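Side-chain contacts in cytochrome C-type biogenesis protein ccmF (Thermus thermophilus, PDB 6ZMQ), which probably joins heme to apocytochrome c as a membrane-bound heme lyase, and itself holds a b-type heme among its transmembrane helices: residues Met516-Ala519 with Ile520-Gln524; Thr227-Ala230 with Trp231-Thr235; Tyr458-Gly461 with Ala462-Ala465; Pro625-Phe628 with Trp629-Val632; Leu360-Glu363 with Gly364-Leu368. All coordinates share one frame; numbering follows the deposited sequence.

Interaction 1: Met516-Ala519 with Ile520-Gln524; sequences MGLA and IAFSQ. With LMT (dodecyl-beta-D-maltoside), chain D.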
# COMPACT_ATOMS: atom_id res chain seq x y z
N MET A 516 10.09 13.55 -2.58
CA MET A 516 10.57 12.18 -2.40
C MET A 516 11.54 11.74 -3.49
O MET A 516 12.42 10.93 -3.21
CB MET A 516 9.42 11.18 -2.32
CG MET A 516 8.82 11.02 -0.93
SD MET A 516 7.89 9.49 -0.64
CE MET A 516 8.75 8.30 -1.69
N GLY A 517 11.37 12.21 -4.73
CA GLY A 517 12.35 11.90 -5.77
C GLY A 517 13.73 12.45 -5.45
O GLY A 517 14.74 11.74 -5.58
N LEU A 518 13.77 13.72 -4.98
CA LEU A 518 15.03 14.29 -4.46
C LEU A 518 15.59 13.48 -3.29
O LEU A 518 16.79 13.17 -3.27
CB LEU A 518 14.86 15.76 -4.06
CG LEU A 518 16.08 16.56 -3.54
CD1 LEU A 518 16.03 18.00 -3.97
CD2 LEU A 518 16.26 16.58 -2.00
N ALA A 519 14.74 13.17 -2.30
CA ALA A 519 15.19 12.49 -1.09
C ALA A 519 15.72 11.08 -1.38
O ALA A 519 16.75 10.66 -0.83
CB ALA A 519 14.04 12.43 -0.08
N ILE A 520 15.05 10.36 -2.28
CA ILE A 520 15.46 9.00 -2.63
C ILE A 520 16.77 9.00 -3.41
O ILE A 520 17.67 8.21 -3.10
CB ILE A 520 14.32 8.27 -3.39
CG1 ILE A 520 13.06 8.30 -2.52
CG2 ILE A 520 14.73 6.85 -3.84
CD1 ILE A 520 11.95 7.39 -2.93
N ALA A 521 16.94 9.93 -4.36
CA ALA A 521 18.20 9.95 -5.11
C ALA A 521 19.36 10.42 -4.24
O ALA A 521 20.48 9.88 -4.34
CB ALA A 521 18.06 10.80 -6.35
N PHE A 522 19.11 11.36 -3.32
CA PHE A 522 20.16 11.83 -2.42
C PHE A 522 20.55 10.79 -1.37
O PHE A 522 21.72 10.71 -0.98
CB PHE A 522 19.73 13.15 -1.77
CG PHE A 522 20.22 14.38 -2.51
CD1 PHE A 522 19.45 14.95 -3.51
CD2 PHE A 522 21.44 14.95 -2.20
CE1 PHE A 522 19.88 16.07 -4.20
CE2 PHE A 522 21.88 16.07 -2.88
CZ PHE A 522 21.10 16.63 -3.88
N SER A 523 19.58 9.99 -0.89
CA SER A 523 19.90 8.94 0.08
C SER A 523 20.50 7.70 -0.60
O SER A 523 21.31 6.99 0.01
CB SER A 523 18.66 8.56 0.89
OG SER A 523 17.62 8.08 0.07
N GLN A 524 20.07 7.40 -1.82
CA GLN A 524 20.62 6.28 -2.57
C GLN A 524 22.06 6.53 -2.98
O GLN A 524 22.89 5.61 -2.94
CB GLN A 524 19.75 6.00 -3.80
CG GLN A 524 18.55 5.09 -3.56
CD GLN A 524 18.94 3.74 -2.98
OE1 GLN A 524 19.91 3.11 -3.41
NE2 GLN A 524 18.17 3.27 -2.00
C1B LMT D . 21.40 -2.14 0.61
C2B LMT D . 22.61 -2.55 -0.29
C3B LMT D . 23.91 -2.94 0.49
C4B LMT D . 23.83 -2.71 2.03
C5B LMT D . 22.51 -3.34 2.48
C6B LMT D . 22.43 -3.34 4.01
O1B LMT D . 20.19 -2.36 -0.09
O2B LMT D . 22.20 -3.60 -1.08
O3B LMT D . 25.01 -2.35 -0.06
O4' LMT D . 24.89 -3.32 2.67
O5B LMT D . 21.33 -2.76 1.89
O6B LMT D . 23.45 -4.07 4.53
C1' LMT D . 17.34 -0.07 -2.30
C2' LMT D . 18.61 -0.58 -3.07
C3' LMT D . 19.33 -1.69 -2.25
C4' LMT D . 19.59 -1.28 -0.79
C5' LMT D . 18.16 -1.01 -0.25
C6' LMT D . 18.03 -0.83 1.24
O1' LMT D . 16.96 1.16 -2.79
O2' LMT D . 18.23 -1.11 -4.27
O3' LMT D . 20.50 -2.06 -2.86
O5' LMT D . 17.63 0.13 -0.91
O6' LMT D . 18.60 0.38 1.51
C1 LMT D . 15.91 1.17 -3.75
C2 LMT D . 15.14 2.44 -3.51
C3 LMT D . 14.61 3.17 -4.70
C4 LMT D . 13.25 2.61 -5.08
C5 LMT D . 12.71 3.37 -6.25
C6 LMT D . 11.22 3.56 -6.22
C7 LMT D . 10.77 4.13 -4.91
C8 LMT D . 9.68 5.12 -5.15
C9 LMT D . 8.49 4.90 -4.26
C10 LMT D . 7.45 5.91 -4.63
C11 LMT D . 6.29 5.80 -3.70
C12 LMT D . 5.66 7.13 -3.45
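Met-516 to Gln-524 run as regular alpha-helix, with Ala-521 N bonded to Gly-517 O at 3.1 Å and nearly straight (162°). The next two residues repeat the pattern, Phe-522 N to Leu-518 O and Ser-523 N to Ala-519 O, both at 2.9 Å. On one side of the helix Leu-518 crosses Phe-522 at a slant, its CG 3.7 Å from ring atom CD1; Leu-518 O lies at the same ring's edge, in its plane. Tyr-458 meets Phe-522 edge-to-face. This is the end of transmembrane helix 501-525, which also supplies the axial heme ligand His-510 further back. On another side Met-516 bends at its last torsion, putting CE 3.6 Å from Ile-520 CD1 and 3.7 Å from C12 of the detergent dodecyl-beta-D-maltoside. Ile-520 CG2 touches the same alkyl tail nearer the sugar. At the headgroup Gln-524 NE2 reaches O5' weakly, at 3.4 Å, and also bonds Tyr-254 OH. That hydroxyl is shared with Ser-523 OG, tying two consecutive polar side chains to one tyrosine.

Interaction 2: Thr227-Ala230 with Trp231-Thr235; sequences TLIA and WGFLT. With HEM (protoporphyrin IX containing Fe), chain B.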
# COMPACT_ATOMS: atom_id res chain seq x y z
N THR A 227 -11.88 4.78 -6.18
CA THR A 227 -10.58 4.73 -6.85
C THR A 227 -9.55 5.59 -6.13
O THR A 227 -8.44 5.13 -5.84
CB THR A 227 -10.72 5.16 -8.31
OG1 THR A 227 -10.94 6.58 -8.37
CG2 THR A 227 -11.91 4.46 -8.95
N LEU A 228 -9.92 6.84 -5.78
CA LEU A 228 -8.99 7.71 -5.06
C LEU A 228 -8.70 7.20 -3.65
O LEU A 228 -7.53 7.14 -3.25
CB LEU A 228 -9.53 9.14 -4.98
CG LEU A 228 -8.65 10.06 -4.10
CD1 LEU A 228 -7.24 10.32 -4.66
CD2 LEU A 228 -9.34 11.32 -3.68
N ILE A 229 -9.73 6.76 -2.92
CA ILE A 229 -9.57 6.28 -1.54
C ILE A 229 -8.80 4.96 -1.50
O ILE A 229 -7.97 4.75 -0.61
CB ILE A 229 -10.97 6.21 -0.88
CG1 ILE A 229 -11.32 7.58 -0.26
CG2 ILE A 229 -11.14 5.05 0.09
CD1 ILE A 229 -12.77 7.79 0.12
N ALA A 230 -9.00 4.10 -2.50
CA ALA A 230 -8.24 2.85 -2.63
C ALA A 230 -6.77 3.12 -2.89
O ALA A 230 -5.90 2.48 -2.30
CB ALA A 230 -8.79 2.01 -3.77
N TRP A 231 -6.49 4.10 -3.77
CA TRP A 231 -5.11 4.49 -4.01
C TRP A 231 -4.51 5.21 -2.81
O TRP A 231 -3.29 5.13 -2.60
CB TRP A 231 -5.05 5.38 -5.24
CG TRP A 231 -3.68 5.82 -5.60
CD1 TRP A 231 -2.82 5.19 -6.44
CD2 TRP A 231 -2.99 7.00 -5.13
NE1 TRP A 231 -1.64 5.89 -6.52
CE2 TRP A 231 -1.72 7.00 -5.73
CE3 TRP A 231 -3.32 8.04 -4.25
CZ2 TRP A 231 -0.79 7.99 -5.49
CZ3 TRP A 231 -2.38 9.03 -4.01
CH2 TRP A 231 -1.14 9.00 -4.64
N GLY A 232 -5.31 5.94 -2.04
CA GLY A 232 -4.80 6.60 -0.85
C GLY A 232 -4.42 5.61 0.23
O GLY A 232 -3.40 5.78 0.91
N PHE A 233 -5.20 4.54 0.36
CA PHE A 233 -4.86 3.47 1.29
C PHE A 233 -3.64 2.69 0.80
O PHE A 233 -2.78 2.31 1.60
CB PHE A 233 -6.08 2.58 1.50
CG PHE A 233 -7.09 3.16 2.46
CD1 PHE A 233 -6.68 3.72 3.66
CD2 PHE A 233 -8.45 3.19 2.14
CE1 PHE A 233 -7.59 4.27 4.55
CE2 PHE A 233 -9.37 3.75 3.04
CZ PHE A 233 -8.94 4.28 4.23
N LEU A 234 -3.52 2.49 -0.53
CA LEU A 234 -2.31 1.91 -1.11
C LEU A 234 -1.06 2.78 -0.90
O LEU A 234 0.01 2.25 -0.58
CB LEU A 234 -2.50 1.64 -2.61
CG LEU A 234 -2.81 0.21 -3.07
CD1 LEU A 234 -4.04 -0.37 -2.50
CD2 LEU A 234 -2.92 0.18 -4.60
N THR A 235 -1.17 4.10 -1.10
CA THR A 235 0.02 4.95 -0.96
C THR A 235 0.43 5.08 0.50
O THR A 235 1.63 5.08 0.81
CB THR A 235 -0.17 6.31 -1.67
OG1 THR A 235 1.10 6.97 -1.81
CG2 THR A 235 -1.16 7.28 -1.02
CHA HEM B . -4.16 14.47 -10.09
CHB HEM B . -0.91 14.78 -13.75
CHC HEM B . 1.99 11.56 -11.43
CHD HEM B . -1.08 11.69 -7.63
C1A HEM B . -3.50 14.80 -11.26
C2A HEM B . -4.05 15.66 -12.25
C3A HEM B . -3.16 15.75 -13.27
C4A HEM B . -2.04 14.95 -12.95
CMA HEM B . -3.31 16.55 -14.53
CAA HEM B . -5.40 16.37 -12.19
CBA HEM B . -5.34 17.62 -11.30
CGA HEM B . -4.40 18.66 -11.87
O1A HEM B . -3.40 19.02 -11.20
O2A HEM B . -4.63 19.15 -12.99
C1B HEM B . 0.13 13.90 -13.40
C2B HEM B . 1.18 13.55 -14.29
C3B HEM B . 1.99 12.66 -13.67
C4B HEM B . 1.40 12.43 -12.35
CMB HEM B . 1.38 14.09 -15.68
CAB HEM B . 3.20 12.02 -14.18
CBB HEM B . 2.99 10.65 -14.74
C1C HEM B . 1.44 11.39 -10.17
C2C HEM B . 2.08 10.77 -9.10
C3C HEM B . 1.20 10.82 -8.05
C4C HEM B . 0.02 11.48 -8.46
CMC HEM B . 3.45 10.15 -9.06
CAC HEM B . 1.45 10.28 -6.72
CBC HEM B . 1.91 11.18 -5.63
C1D HEM B . -2.23 12.41 -7.98
C2D HEM B . -3.43 12.53 -7.15
C3D HEM B . -4.31 13.31 -7.83
C4D HEM B . -3.61 13.67 -9.08
CMD HEM B . -3.65 11.91 -5.80
CAD HEM B . -5.70 13.73 -7.39
CBD HEM B . -6.74 12.92 -8.17
CGD HEM B . -8.17 13.13 -7.73
O1D HEM B . -8.96 13.82 -8.42
O2D HEM B . -8.58 12.60 -6.69
NA HEM B . -2.27 14.37 -11.73
NB HEM B . 0.30 13.19 -12.27
NC HEM B . 0.22 11.84 -9.77
ND HEM B . -2.40 13.10 -9.09
FE HEM B . -0.99 13.25 -10.63
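Leu-228 and Trp-231, one helical turn apart and with Leu-228 O near the indole edge, form a wall of the heme pocket on transmembrane helix 224-247. Trp-231 turns its ring edge to the porphyrin, CZ2 lying 3.4 Å from the vinyl carbon CAC. Both leucine methyls lie against one propionate oxygen, with CD1 3.3 Å from heme O2D. Each residue has its CG anti to its backbone N, which sends both side chains out to the cofactor. Behind them, the indole is fixed by three neighbours: Thr-272 OG1 bonds NE1, Trp-268 stacks on the ring, and Thr-235 CB sits 4.0 Å above one face, toward the rim. Ile-229 and Phe-233 point elsewhere, side by side, CG2 3.7 Å from CE2, and both touch bound phosphatidylethanolamine, so one helix serves heme and lipid. Along its backbone, Trp-231 N bonds Thr-227 O at 3.0 Å. Thr-227 OG1 in turn bonds the backbone O of Arg-224, three residues earlier, whose NH2 bonds the heme.

Interaction 3: Tyr458-Gly461 with Ala462-Ala465; sequences YTLG and ASFA. With PTY (phosphatidylethanolamine), chain H.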
# COMPACT_ATOMS: atom_id res chain seq x y z
N TYR A 458 27.96 17.30 -5.80
CA TYR A 458 26.88 16.40 -6.19
C TYR A 458 27.05 15.85 -7.61
O TYR A 458 27.10 16.60 -8.59
CB TYR A 458 25.53 17.10 -6.03
CG TYR A 458 25.41 17.83 -4.71
CD1 TYR A 458 25.68 17.18 -3.50
CD2 TYR A 458 25.04 19.17 -4.67
CE1 TYR A 458 25.59 17.85 -2.29
CE2 TYR A 458 24.95 19.85 -3.47
CZ TYR A 458 25.22 19.19 -2.29
OH TYR A 458 25.11 19.87 -1.11
N THR A 459 27.13 14.52 -7.69
CA THR A 459 27.23 13.77 -8.93
C THR A 459 25.96 13.95 -9.76
O THR A 459 24.91 14.33 -9.23
CB THR A 459 27.46 12.28 -8.62
OG1 THR A 459 28.25 12.16 -7.44
CG2 THR A 459 28.21 11.57 -9.75
N LEU A 460 26.07 13.64 -11.07
CA LEU A 460 25.08 14.08 -12.07
C LEU A 460 23.71 13.45 -11.82
O LEU A 460 22.68 14.05 -12.13
CB LEU A 460 25.60 13.79 -13.48
CG LEU A 460 24.84 14.49 -14.61
CD1 LEU A 460 25.14 15.99 -14.58
CD2 LEU A 460 25.16 13.93 -15.99
N GLY A 461 23.69 12.26 -11.21
CA GLY A 461 22.51 11.74 -10.55
C GLY A 461 21.89 12.65 -9.50
O GLY A 461 20.73 13.05 -9.65
N ALA A 462 22.66 13.00 -8.46
CA ALA A 462 22.13 13.81 -7.37
C ALA A 462 21.85 15.25 -7.80
O ALA A 462 20.83 15.84 -7.43
CB ALA A 462 23.09 13.79 -6.18
N SER A 463 22.77 15.84 -8.58
CA SER A 463 22.56 17.21 -9.06
C SER A 463 21.43 17.30 -10.08
O SER A 463 20.68 18.28 -10.08
CB SER A 463 23.86 17.75 -9.65
OG SER A 463 24.60 16.74 -10.29
N PHE A 464 21.25 16.26 -10.90
CA PHE A 464 20.14 16.25 -11.84
C PHE A 464 18.82 16.02 -11.11
O PHE A 464 17.78 16.53 -11.53
CB PHE A 464 20.35 15.19 -12.91
CG PHE A 464 19.19 15.06 -13.85
CD1 PHE A 464 18.80 16.13 -14.63
CD2 PHE A 464 18.42 13.90 -13.86
CE1 PHE A 464 17.71 16.04 -15.47
CE2 PHE A 464 17.32 13.81 -14.69
CZ PHE A 464 16.97 14.88 -15.50
N ALA A 465 18.84 15.26 -10.02
CA ALA A 465 17.65 15.11 -9.19
C ALA A 465 17.27 16.42 -8.50
O ALA A 465 16.08 16.72 -8.34
CB ALA A 465 17.86 14.01 -8.16
C1 PTY H . 23.22 6.21 -8.33
C2 PTY H . 22.81 3.83 -14.72
C3 PTY H . 24.04 4.64 -14.29
O4 PTY H . 22.13 5.92 -7.51
C5 PTY H . 23.90 7.32 -10.47
C6 PTY H . 22.73 6.99 -9.55
O7 PTY H . 22.10 8.17 -9.15
C8 PTY H . 20.73 8.20 -9.46
O10 PTY H . 19.92 8.12 -8.59
C11 PTY H . 20.30 8.30 -10.92
C12 PTY H . 19.54 9.60 -11.19
C13 PTY H . 19.86 10.06 -12.62
C14 PTY H . 19.11 9.19 -13.63
C15 PTY H . 19.35 9.69 -15.05
C16 PTY H . 18.10 10.37 -15.63
C17 PTY H . 18.50 11.08 -16.92
C18 PTY H . 17.31 11.72 -17.64
C19 PTY H . 17.84 12.70 -18.69
C20 PTY H . 16.84 13.82 -19.03
C21 PTY H . 17.59 14.98 -19.69
C22 PTY H . 17.14 15.20 -21.14
C23 PTY H . 17.80 16.46 -21.72
C24 PTY H . 17.00 16.97 -22.93
C25 PTY H . 17.38 18.41 -23.24
C26 PTY H . 16.13 19.18 -23.65
C27 PTY H . 16.15 19.43 -25.15
C28 PTY H . 14.72 19.62 -25.65
C29 PTY H . 13.99 18.28 -25.60
C30 PTY H . 22.11 4.61 -7.02
C31 PTY H . 20.78 3.92 -6.73
O30 PTY H . 23.12 4.03 -6.82
C32 PTY H . 19.62 4.70 -7.35
C33 PTY H . 18.31 3.96 -7.11
C34 PTY H . 17.28 4.40 -8.15
C35 PTY H . 16.84 5.82 -7.86
C36 PTY H . 15.31 5.86 -7.78
C37 PTY H . 14.80 7.21 -8.26
C38 PTY H . 13.27 7.16 -8.24
C39 PTY H . 12.71 8.56 -8.06
C40 PTY H . 11.29 8.47 -7.52
C41 PTY H . 10.42 9.43 -8.34
C42 PTY H . 9.02 9.50 -7.74
C43 PTY H . 8.32 8.17 -7.99
C44 PTY H . 6.81 8.32 -7.76
P1 PTY H . 25.12 5.67 -12.15
O11 PTY H . 23.81 5.22 -13.03
O12 PTY H . 25.83 6.80 -12.85
O13 PTY H . 26.06 4.50 -12.03
O14 PTY H . 24.67 6.16 -10.64
N1 PTY H . 22.92 3.47 -16.13
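Tyr-458 leans on the first turn of the helix that follows it, its CB 4.1 Å from Ala-462 CB. From there its ring leads away toward helix 501-525, while its backbone O lies 3.0 Å from Ser-463 OG. Thr-459 holds the N-cap position of helix 460-484, yet its own hydroxyl makes no capping bond. Its carbonyl does the work: Ser-463 N bonds Thr-459 O at 2.7 Å and almost straight, at 173°, nearly along the C=O axis. Ser-463 OG is 2.7 Å from the same oxygen. With chi1 at 34° this hydroxyl sits between its own backbone N and carbonyl carbon and turns back toward the carbonyls of Tyr-458 and Thr-459. Leu-460 points outward, on the side of helix 439-454. Gly-461 O takes Ala-465 N at 2.9 Å, and its bare CA lies 3.7 Å from C12 of a phosphatidylethanolamine chain. Phe-464, with CG anti to its backbone N (176°), reaches the same acyl chain further along, CE2 3.6 Å from C18. Ser-463 OG has one proton for Tyr-458 O and Thr-459 O, so the two probably compete for it, while Gly-461 and Phe-464 of the same turn offer apolar surface to the acyl chain.

Interaction 4: Pro625-Phe628 with Trp629-Val632; sequences PLVF and WMWV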
# COMPACT_ATOMS: atom_id res chain seq x y z
N PRO A 625 21.38 11.05 3.73
CA PRO A 625 20.78 12.39 3.74
C PRO A 625 19.31 12.41 3.37
O PRO A 625 18.82 11.58 2.60
CB PRO A 625 21.60 13.14 2.67
CG PRO A 625 22.70 12.16 2.24
CD PRO A 625 22.07 10.83 2.46
N LEU A 626 18.61 13.39 3.96
CA LEU A 626 17.25 13.82 3.59
C LEU A 626 16.20 12.71 3.71
O LEU A 626 15.17 12.74 3.04
CB LEU A 626 17.23 14.42 2.18
CG LEU A 626 17.94 15.76 2.02
CD1 LEU A 626 18.74 15.83 0.72
CD2 LEU A 626 16.95 16.91 2.12
N VAL A 627 16.42 11.74 4.60
CA VAL A 627 15.43 10.67 4.77
C VAL A 627 14.29 11.14 5.67
O VAL A 627 13.17 10.61 5.62
CB VAL A 627 16.12 9.40 5.29
CG1 VAL A 627 15.26 8.15 5.12
CG2 VAL A 627 17.40 9.21 4.54
N PHE A 628 14.54 12.16 6.50
CA PHE A 628 13.47 12.77 7.28
C PHE A 628 12.55 13.61 6.40
O PHE A 628 11.33 13.67 6.62
CB PHE A 628 14.09 13.59 8.42
CG PHE A 628 13.23 14.70 8.93
CD1 PHE A 628 12.14 14.39 9.75
CD2 PHE A 628 13.54 16.03 8.65
CE1 PHE A 628 11.34 15.39 10.26
CE2 PHE A 628 12.77 17.07 9.15
CZ PHE A 628 11.65 16.76 9.96
N TRP A 629 13.11 14.24 5.37
CA TRP A 629 12.31 15.03 4.44
C TRP A 629 11.48 14.16 3.52
O TRP A 629 10.43 14.59 3.03
CB TRP A 629 13.22 15.96 3.65
CG TRP A 629 13.84 17.01 4.52
CD1 TRP A 629 15.03 16.93 5.19
CD2 TRP A 629 13.29 18.29 4.83
NE1 TRP A 629 15.25 18.09 5.89
CE2 TRP A 629 14.20 18.94 5.68
CE3 TRP A 629 12.12 18.96 4.45
CZ2 TRP A 629 13.97 20.23 6.17
CZ3 TRP A 629 11.89 20.22 4.95
CH2 TRP A 629 12.81 20.85 5.80
N MET A 630 11.92 12.92 3.31
CA MET A 630 11.13 11.90 2.63
C MET A 630 9.83 11.61 3.40
O MET A 630 8.76 11.47 2.80
CB MET A 630 12.00 10.65 2.49
CG MET A 630 11.47 9.51 1.68
SD MET A 630 12.64 8.18 1.98
CE MET A 630 14.11 8.88 1.20
N TRP A 631 9.90 11.60 4.73
CA TRP A 631 8.69 11.36 5.51
C TRP A 631 7.87 12.63 5.72
O TRP A 631 6.66 12.55 5.95
CB TRP A 631 9.04 10.71 6.83
CG TRP A 631 9.53 9.37 6.55
CD1 TRP A 631 9.16 8.57 5.51
CD2 TRP A 631 10.57 8.69 7.23
NE1 TRP A 631 9.88 7.40 5.53
CE2 TRP A 631 10.75 7.45 6.58
CE3 TRP A 631 11.35 8.98 8.34
CZ2 TRP A 631 11.68 6.52 7.00
CZ3 TRP A 631 12.26 8.06 8.76
CH2 TRP A 631 12.41 6.85 8.10
N VAL A 632 8.51 13.81 5.68
CA VAL A 632 7.69 15.02 5.69
C VAL A 632 6.95 15.14 4.36
O VAL A 632 5.81 15.64 4.32
CB VAL A 632 8.51 16.29 6.05
CG1 VAL A 632 9.50 16.73 4.97
CG2 VAL A 632 7.59 17.43 6.44
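Phe-628 O takes two backbone N-H groups, a sound bond from Val-632 N at 3.0 Å and a weak one from Trp-631 N, as the chain leaves strand 617-625 and enters transmembrane helix 627-644. Leu-626 makes that junction with a left-handed backbone (phi 60°). Its carbonyl then accepts a longish bond from Met-630 N, 3.3 Å, and the first turn is only weakly bonded. Phe-628 and Trp-629, neighbours in sequence, form a T-shaped pair: the phenyl edge faces the five-membered ring of the indole, centroids 5.1 Å apart and planes at 69°. Leu-626 CD2 also lies against the indole, 3.6 Å from Trp-629 CD1, while Asp-601 O bonds Trp-629 NE1 and so ties the helix start to the turn between strands 599-600 and 603-608. On another side Val-627 and Met-630 run side by side, pointing the same way, CG1 4.1 Å from SD; Met-630 goes on to touch Ala-519 and Ser-523 of helix 501-525. Trp-631, whose ring has edge-to-face partners in Trp-243 and Phe-604, folds back along the helix with its CG anti to the carbonyl carbon (chi1 -68°). That brings Val-627 O over one indole face, 3.6 Å above the plane and toward its rim.

Interaction 5: Leu360-Glu363 with Gly364-Leu368; sequences LSRE and GALLL. With HEM (protoporphyrin IX containing Fe), chain B.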
# COMPACT_ATOMS: atom_id res chain seq x y z
N LEU A 360 0.37 15.98 -28.31
CA LEU A 360 1.30 16.65 -27.42
C LEU A 360 0.55 17.37 -26.31
O LEU A 360 1.01 18.39 -25.78
CB LEU A 360 2.17 17.64 -28.20
CG LEU A 360 3.54 17.99 -27.61
CD1 LEU A 360 4.57 16.99 -28.11
CD2 LEU A 360 3.96 19.42 -27.94
N SER A 361 -0.61 16.84 -25.96
CA SER A 361 -1.58 17.53 -25.13
C SER A 361 -1.42 17.12 -23.67
O SER A 361 -0.49 16.38 -23.31
CB SER A 361 -2.97 17.22 -25.66
OG SER A 361 -3.04 17.60 -27.03
N ARG A 362 -2.33 17.58 -22.81
CA ARG A 362 -2.36 17.11 -21.43
C ARG A 362 -2.81 15.65 -21.38
O ARG A 362 -2.34 14.87 -20.54
CB ARG A 362 -3.25 18.02 -20.58
CG ARG A 362 -3.36 17.64 -19.10
CD ARG A 362 -4.41 18.42 -18.31
NE ARG A 362 -4.09 19.84 -18.13
CZ ARG A 362 -4.99 20.75 -17.76
NH1 ARG A 362 -6.24 20.39 -17.51
NH2 ARG A 362 -4.63 22.01 -17.62
N GLU A 363 -3.68 15.24 -22.31
CA GLU A 363 -4.05 13.83 -22.46
C GLU A 363 -2.87 12.98 -22.90
O GLU A 363 -2.70 11.85 -22.43
CB GLU A 363 -5.17 13.68 -23.49
CG GLU A 363 -6.47 14.33 -23.12
CD GLU A 363 -6.79 15.51 -24.02
OE1 GLU A 363 -5.96 16.44 -24.06
OE2 GLU A 363 -7.85 15.52 -24.66
N GLY A 364 -2.06 13.49 -23.83
CA GLY A 364 -0.89 12.75 -24.28
C GLY A 364 0.18 12.63 -23.21
O GLY A 364 0.83 11.59 -23.09
N ALA A 365 0.35 13.69 -22.41
CA ALA A 365 1.29 13.65 -21.30
C ALA A 365 0.81 12.70 -20.20
O ALA A 365 1.62 11.93 -19.67
CB ALA A 365 1.50 15.06 -20.75
N LEU A 366 -0.49 12.71 -19.89
CA LEU A 366 -1.01 11.81 -18.85
C LEU A 366 -0.99 10.36 -19.32
O LEU A 366 -0.72 9.45 -18.53
CB LEU A 366 -2.44 12.16 -18.42
CG LEU A 366 -2.94 13.40 -17.66
CD1 LEU A 366 -4.14 13.05 -16.77
CD2 LEU A 366 -1.90 14.17 -16.89
N LEU A 367 -1.24 10.13 -20.61
CA LEU A 367 -1.25 8.78 -21.15
C LEU A 367 0.16 8.22 -21.27
O LEU A 367 0.38 7.03 -21.01
CB LEU A 367 -1.98 8.78 -22.50
CG LEU A 367 -2.46 7.56 -23.29
CD1 LEU A 367 -1.39 6.84 -24.09
CD2 LEU A 367 -3.11 6.59 -22.30
N LEU A 368 1.14 9.07 -21.61
CA LEU A 368 2.53 8.63 -21.62
C LEU A 368 3.04 8.41 -20.20
O LEU A 368 3.84 7.51 -19.97
CB LEU A 368 3.42 9.64 -22.36
CG LEU A 368 4.87 9.22 -22.62
CD1 LEU A 368 4.92 7.81 -23.20
CD2 LEU A 368 5.62 10.22 -23.49
CHA HEM B . -4.16 14.47 -10.09
CHB HEM B . -0.91 14.78 -13.75
CHC HEM B . 1.99 11.56 -11.43
CHD HEM B . -1.08 11.69 -7.63
C1A HEM B . -3.50 14.80 -11.26
C2A HEM B . -4.05 15.66 -12.25
C3A HEM B . -3.16 15.75 -13.27
C4A HEM B . -2.04 14.95 -12.95
CMA HEM B . -3.31 16.55 -14.53
CAA HEM B . -5.40 16.37 -12.19
CBA HEM B . -5.34 17.62 -11.30
CGA HEM B . -4.40 18.66 -11.87
O1A HEM B . -3.40 19.02 -11.20
O2A HEM B . -4.63 19.15 -12.99
C1B HEM B . 0.13 13.90 -13.40
C2B HEM B . 1.18 13.55 -14.29
C3B HEM B . 1.99 12.66 -13.67
C4B HEM B . 1.40 12.43 -12.35
CMB HEM B . 1.38 14.09 -15.68
CAB HEM B . 3.20 12.02 -14.18
CBB HEM B . 2.99 10.65 -14.74
C1C HEM B . 1.44 11.39 -10.17
C2C HEM B . 2.08 10.77 -9.10
C3C HEM B . 1.20 10.82 -8.05
C4C HEM B . 0.02 11.48 -8.46
CMC HEM B . 3.45 10.15 -9.06
CAC HEM B . 1.45 10.28 -6.72
CBC HEM B . 1.91 11.18 -5.63
C1D HEM B . -2.23 12.41 -7.98
C2D HEM B . -3.43 12.53 -7.15
C3D HEM B . -4.31 13.31 -7.83
C4D HEM B . -3.61 13.67 -9.08
CMD HEM B . -3.65 11.91 -5.80
CAD HEM B . -5.70 13.73 -7.39
CBD HEM B . -6.74 12.92 -8.17
CGD HEM B . -8.17 13.13 -7.73
O1D HEM B . -8.96 13.82 -8.42
O2D HEM B . -8.58 12.60 -6.69
NA HEM B . -2.27 14.37 -11.73
NB HEM B . 0.30 13.19 -12.27
NC HEM B . 0.22 11.84 -9.77
ND HEM B . -2.40 13.10 -9.09
FE HEM B . -0.99 13.25 -10.63
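Glu-363 O accepts Leu-367 N at 2.9 Å in the first turn of the helix, while the glutamate side chain, CG anti to the carbonyl carbon and bent at chi2 (112°), carries the carboxylate away to other partners. OE2 makes a salt bridge with Arg-284, and OE1 takes the backbone N of Arg-429, so both oxygens of this buried acid are engaged. Gly-364, which has no side chain, takes part through its backbone, and its O accepts Leu-368 N, 2.9 Å away. The turn begins transmembrane helix 362-384: Ser-361 is the N-cap residue, though its OG bonds Arg-430 N instead of capping, and its O receives Ala-365 N at 3.0 Å. Arg-362 O bonds Leu-366 N at 2.9 Å. The guanidinium group of Arg-362 extends off the helix, giving NH2 to Pro-424 O and forming a cation-pi contact with Trp-428. Leu-366 turns toward the heme instead, CD2 lying 3.3 Å from the meso carbon CHB and 3.5 Å from methyl CMB, close to the axial ligand His-276.

In the fold
Along the chain the order is interaction 2, 5, 3, 1, 4, each on a different membrane helix. Interactions 1, 3 and 4 cluster where helices 501-525, 460-484 and 627-644 meet: the centre of interaction 1 lies about 10 Å from that of interaction 3 and about 8 Å from that of interaction 4. Interaction 1 stands between the other two, with Ala-521 CB 3.7 Å from Ala-465 CB and Ala-519 CB 3.7 Å from Met-630 CB. Interactions 2 and 5, centres about 23 Å apart, do not touch each other but both reach the heme, to whose walls helices 224-247 and 362-384, from different family regions of the protein, both contribute. Lipid lies beside interactions 1, 2 and 3.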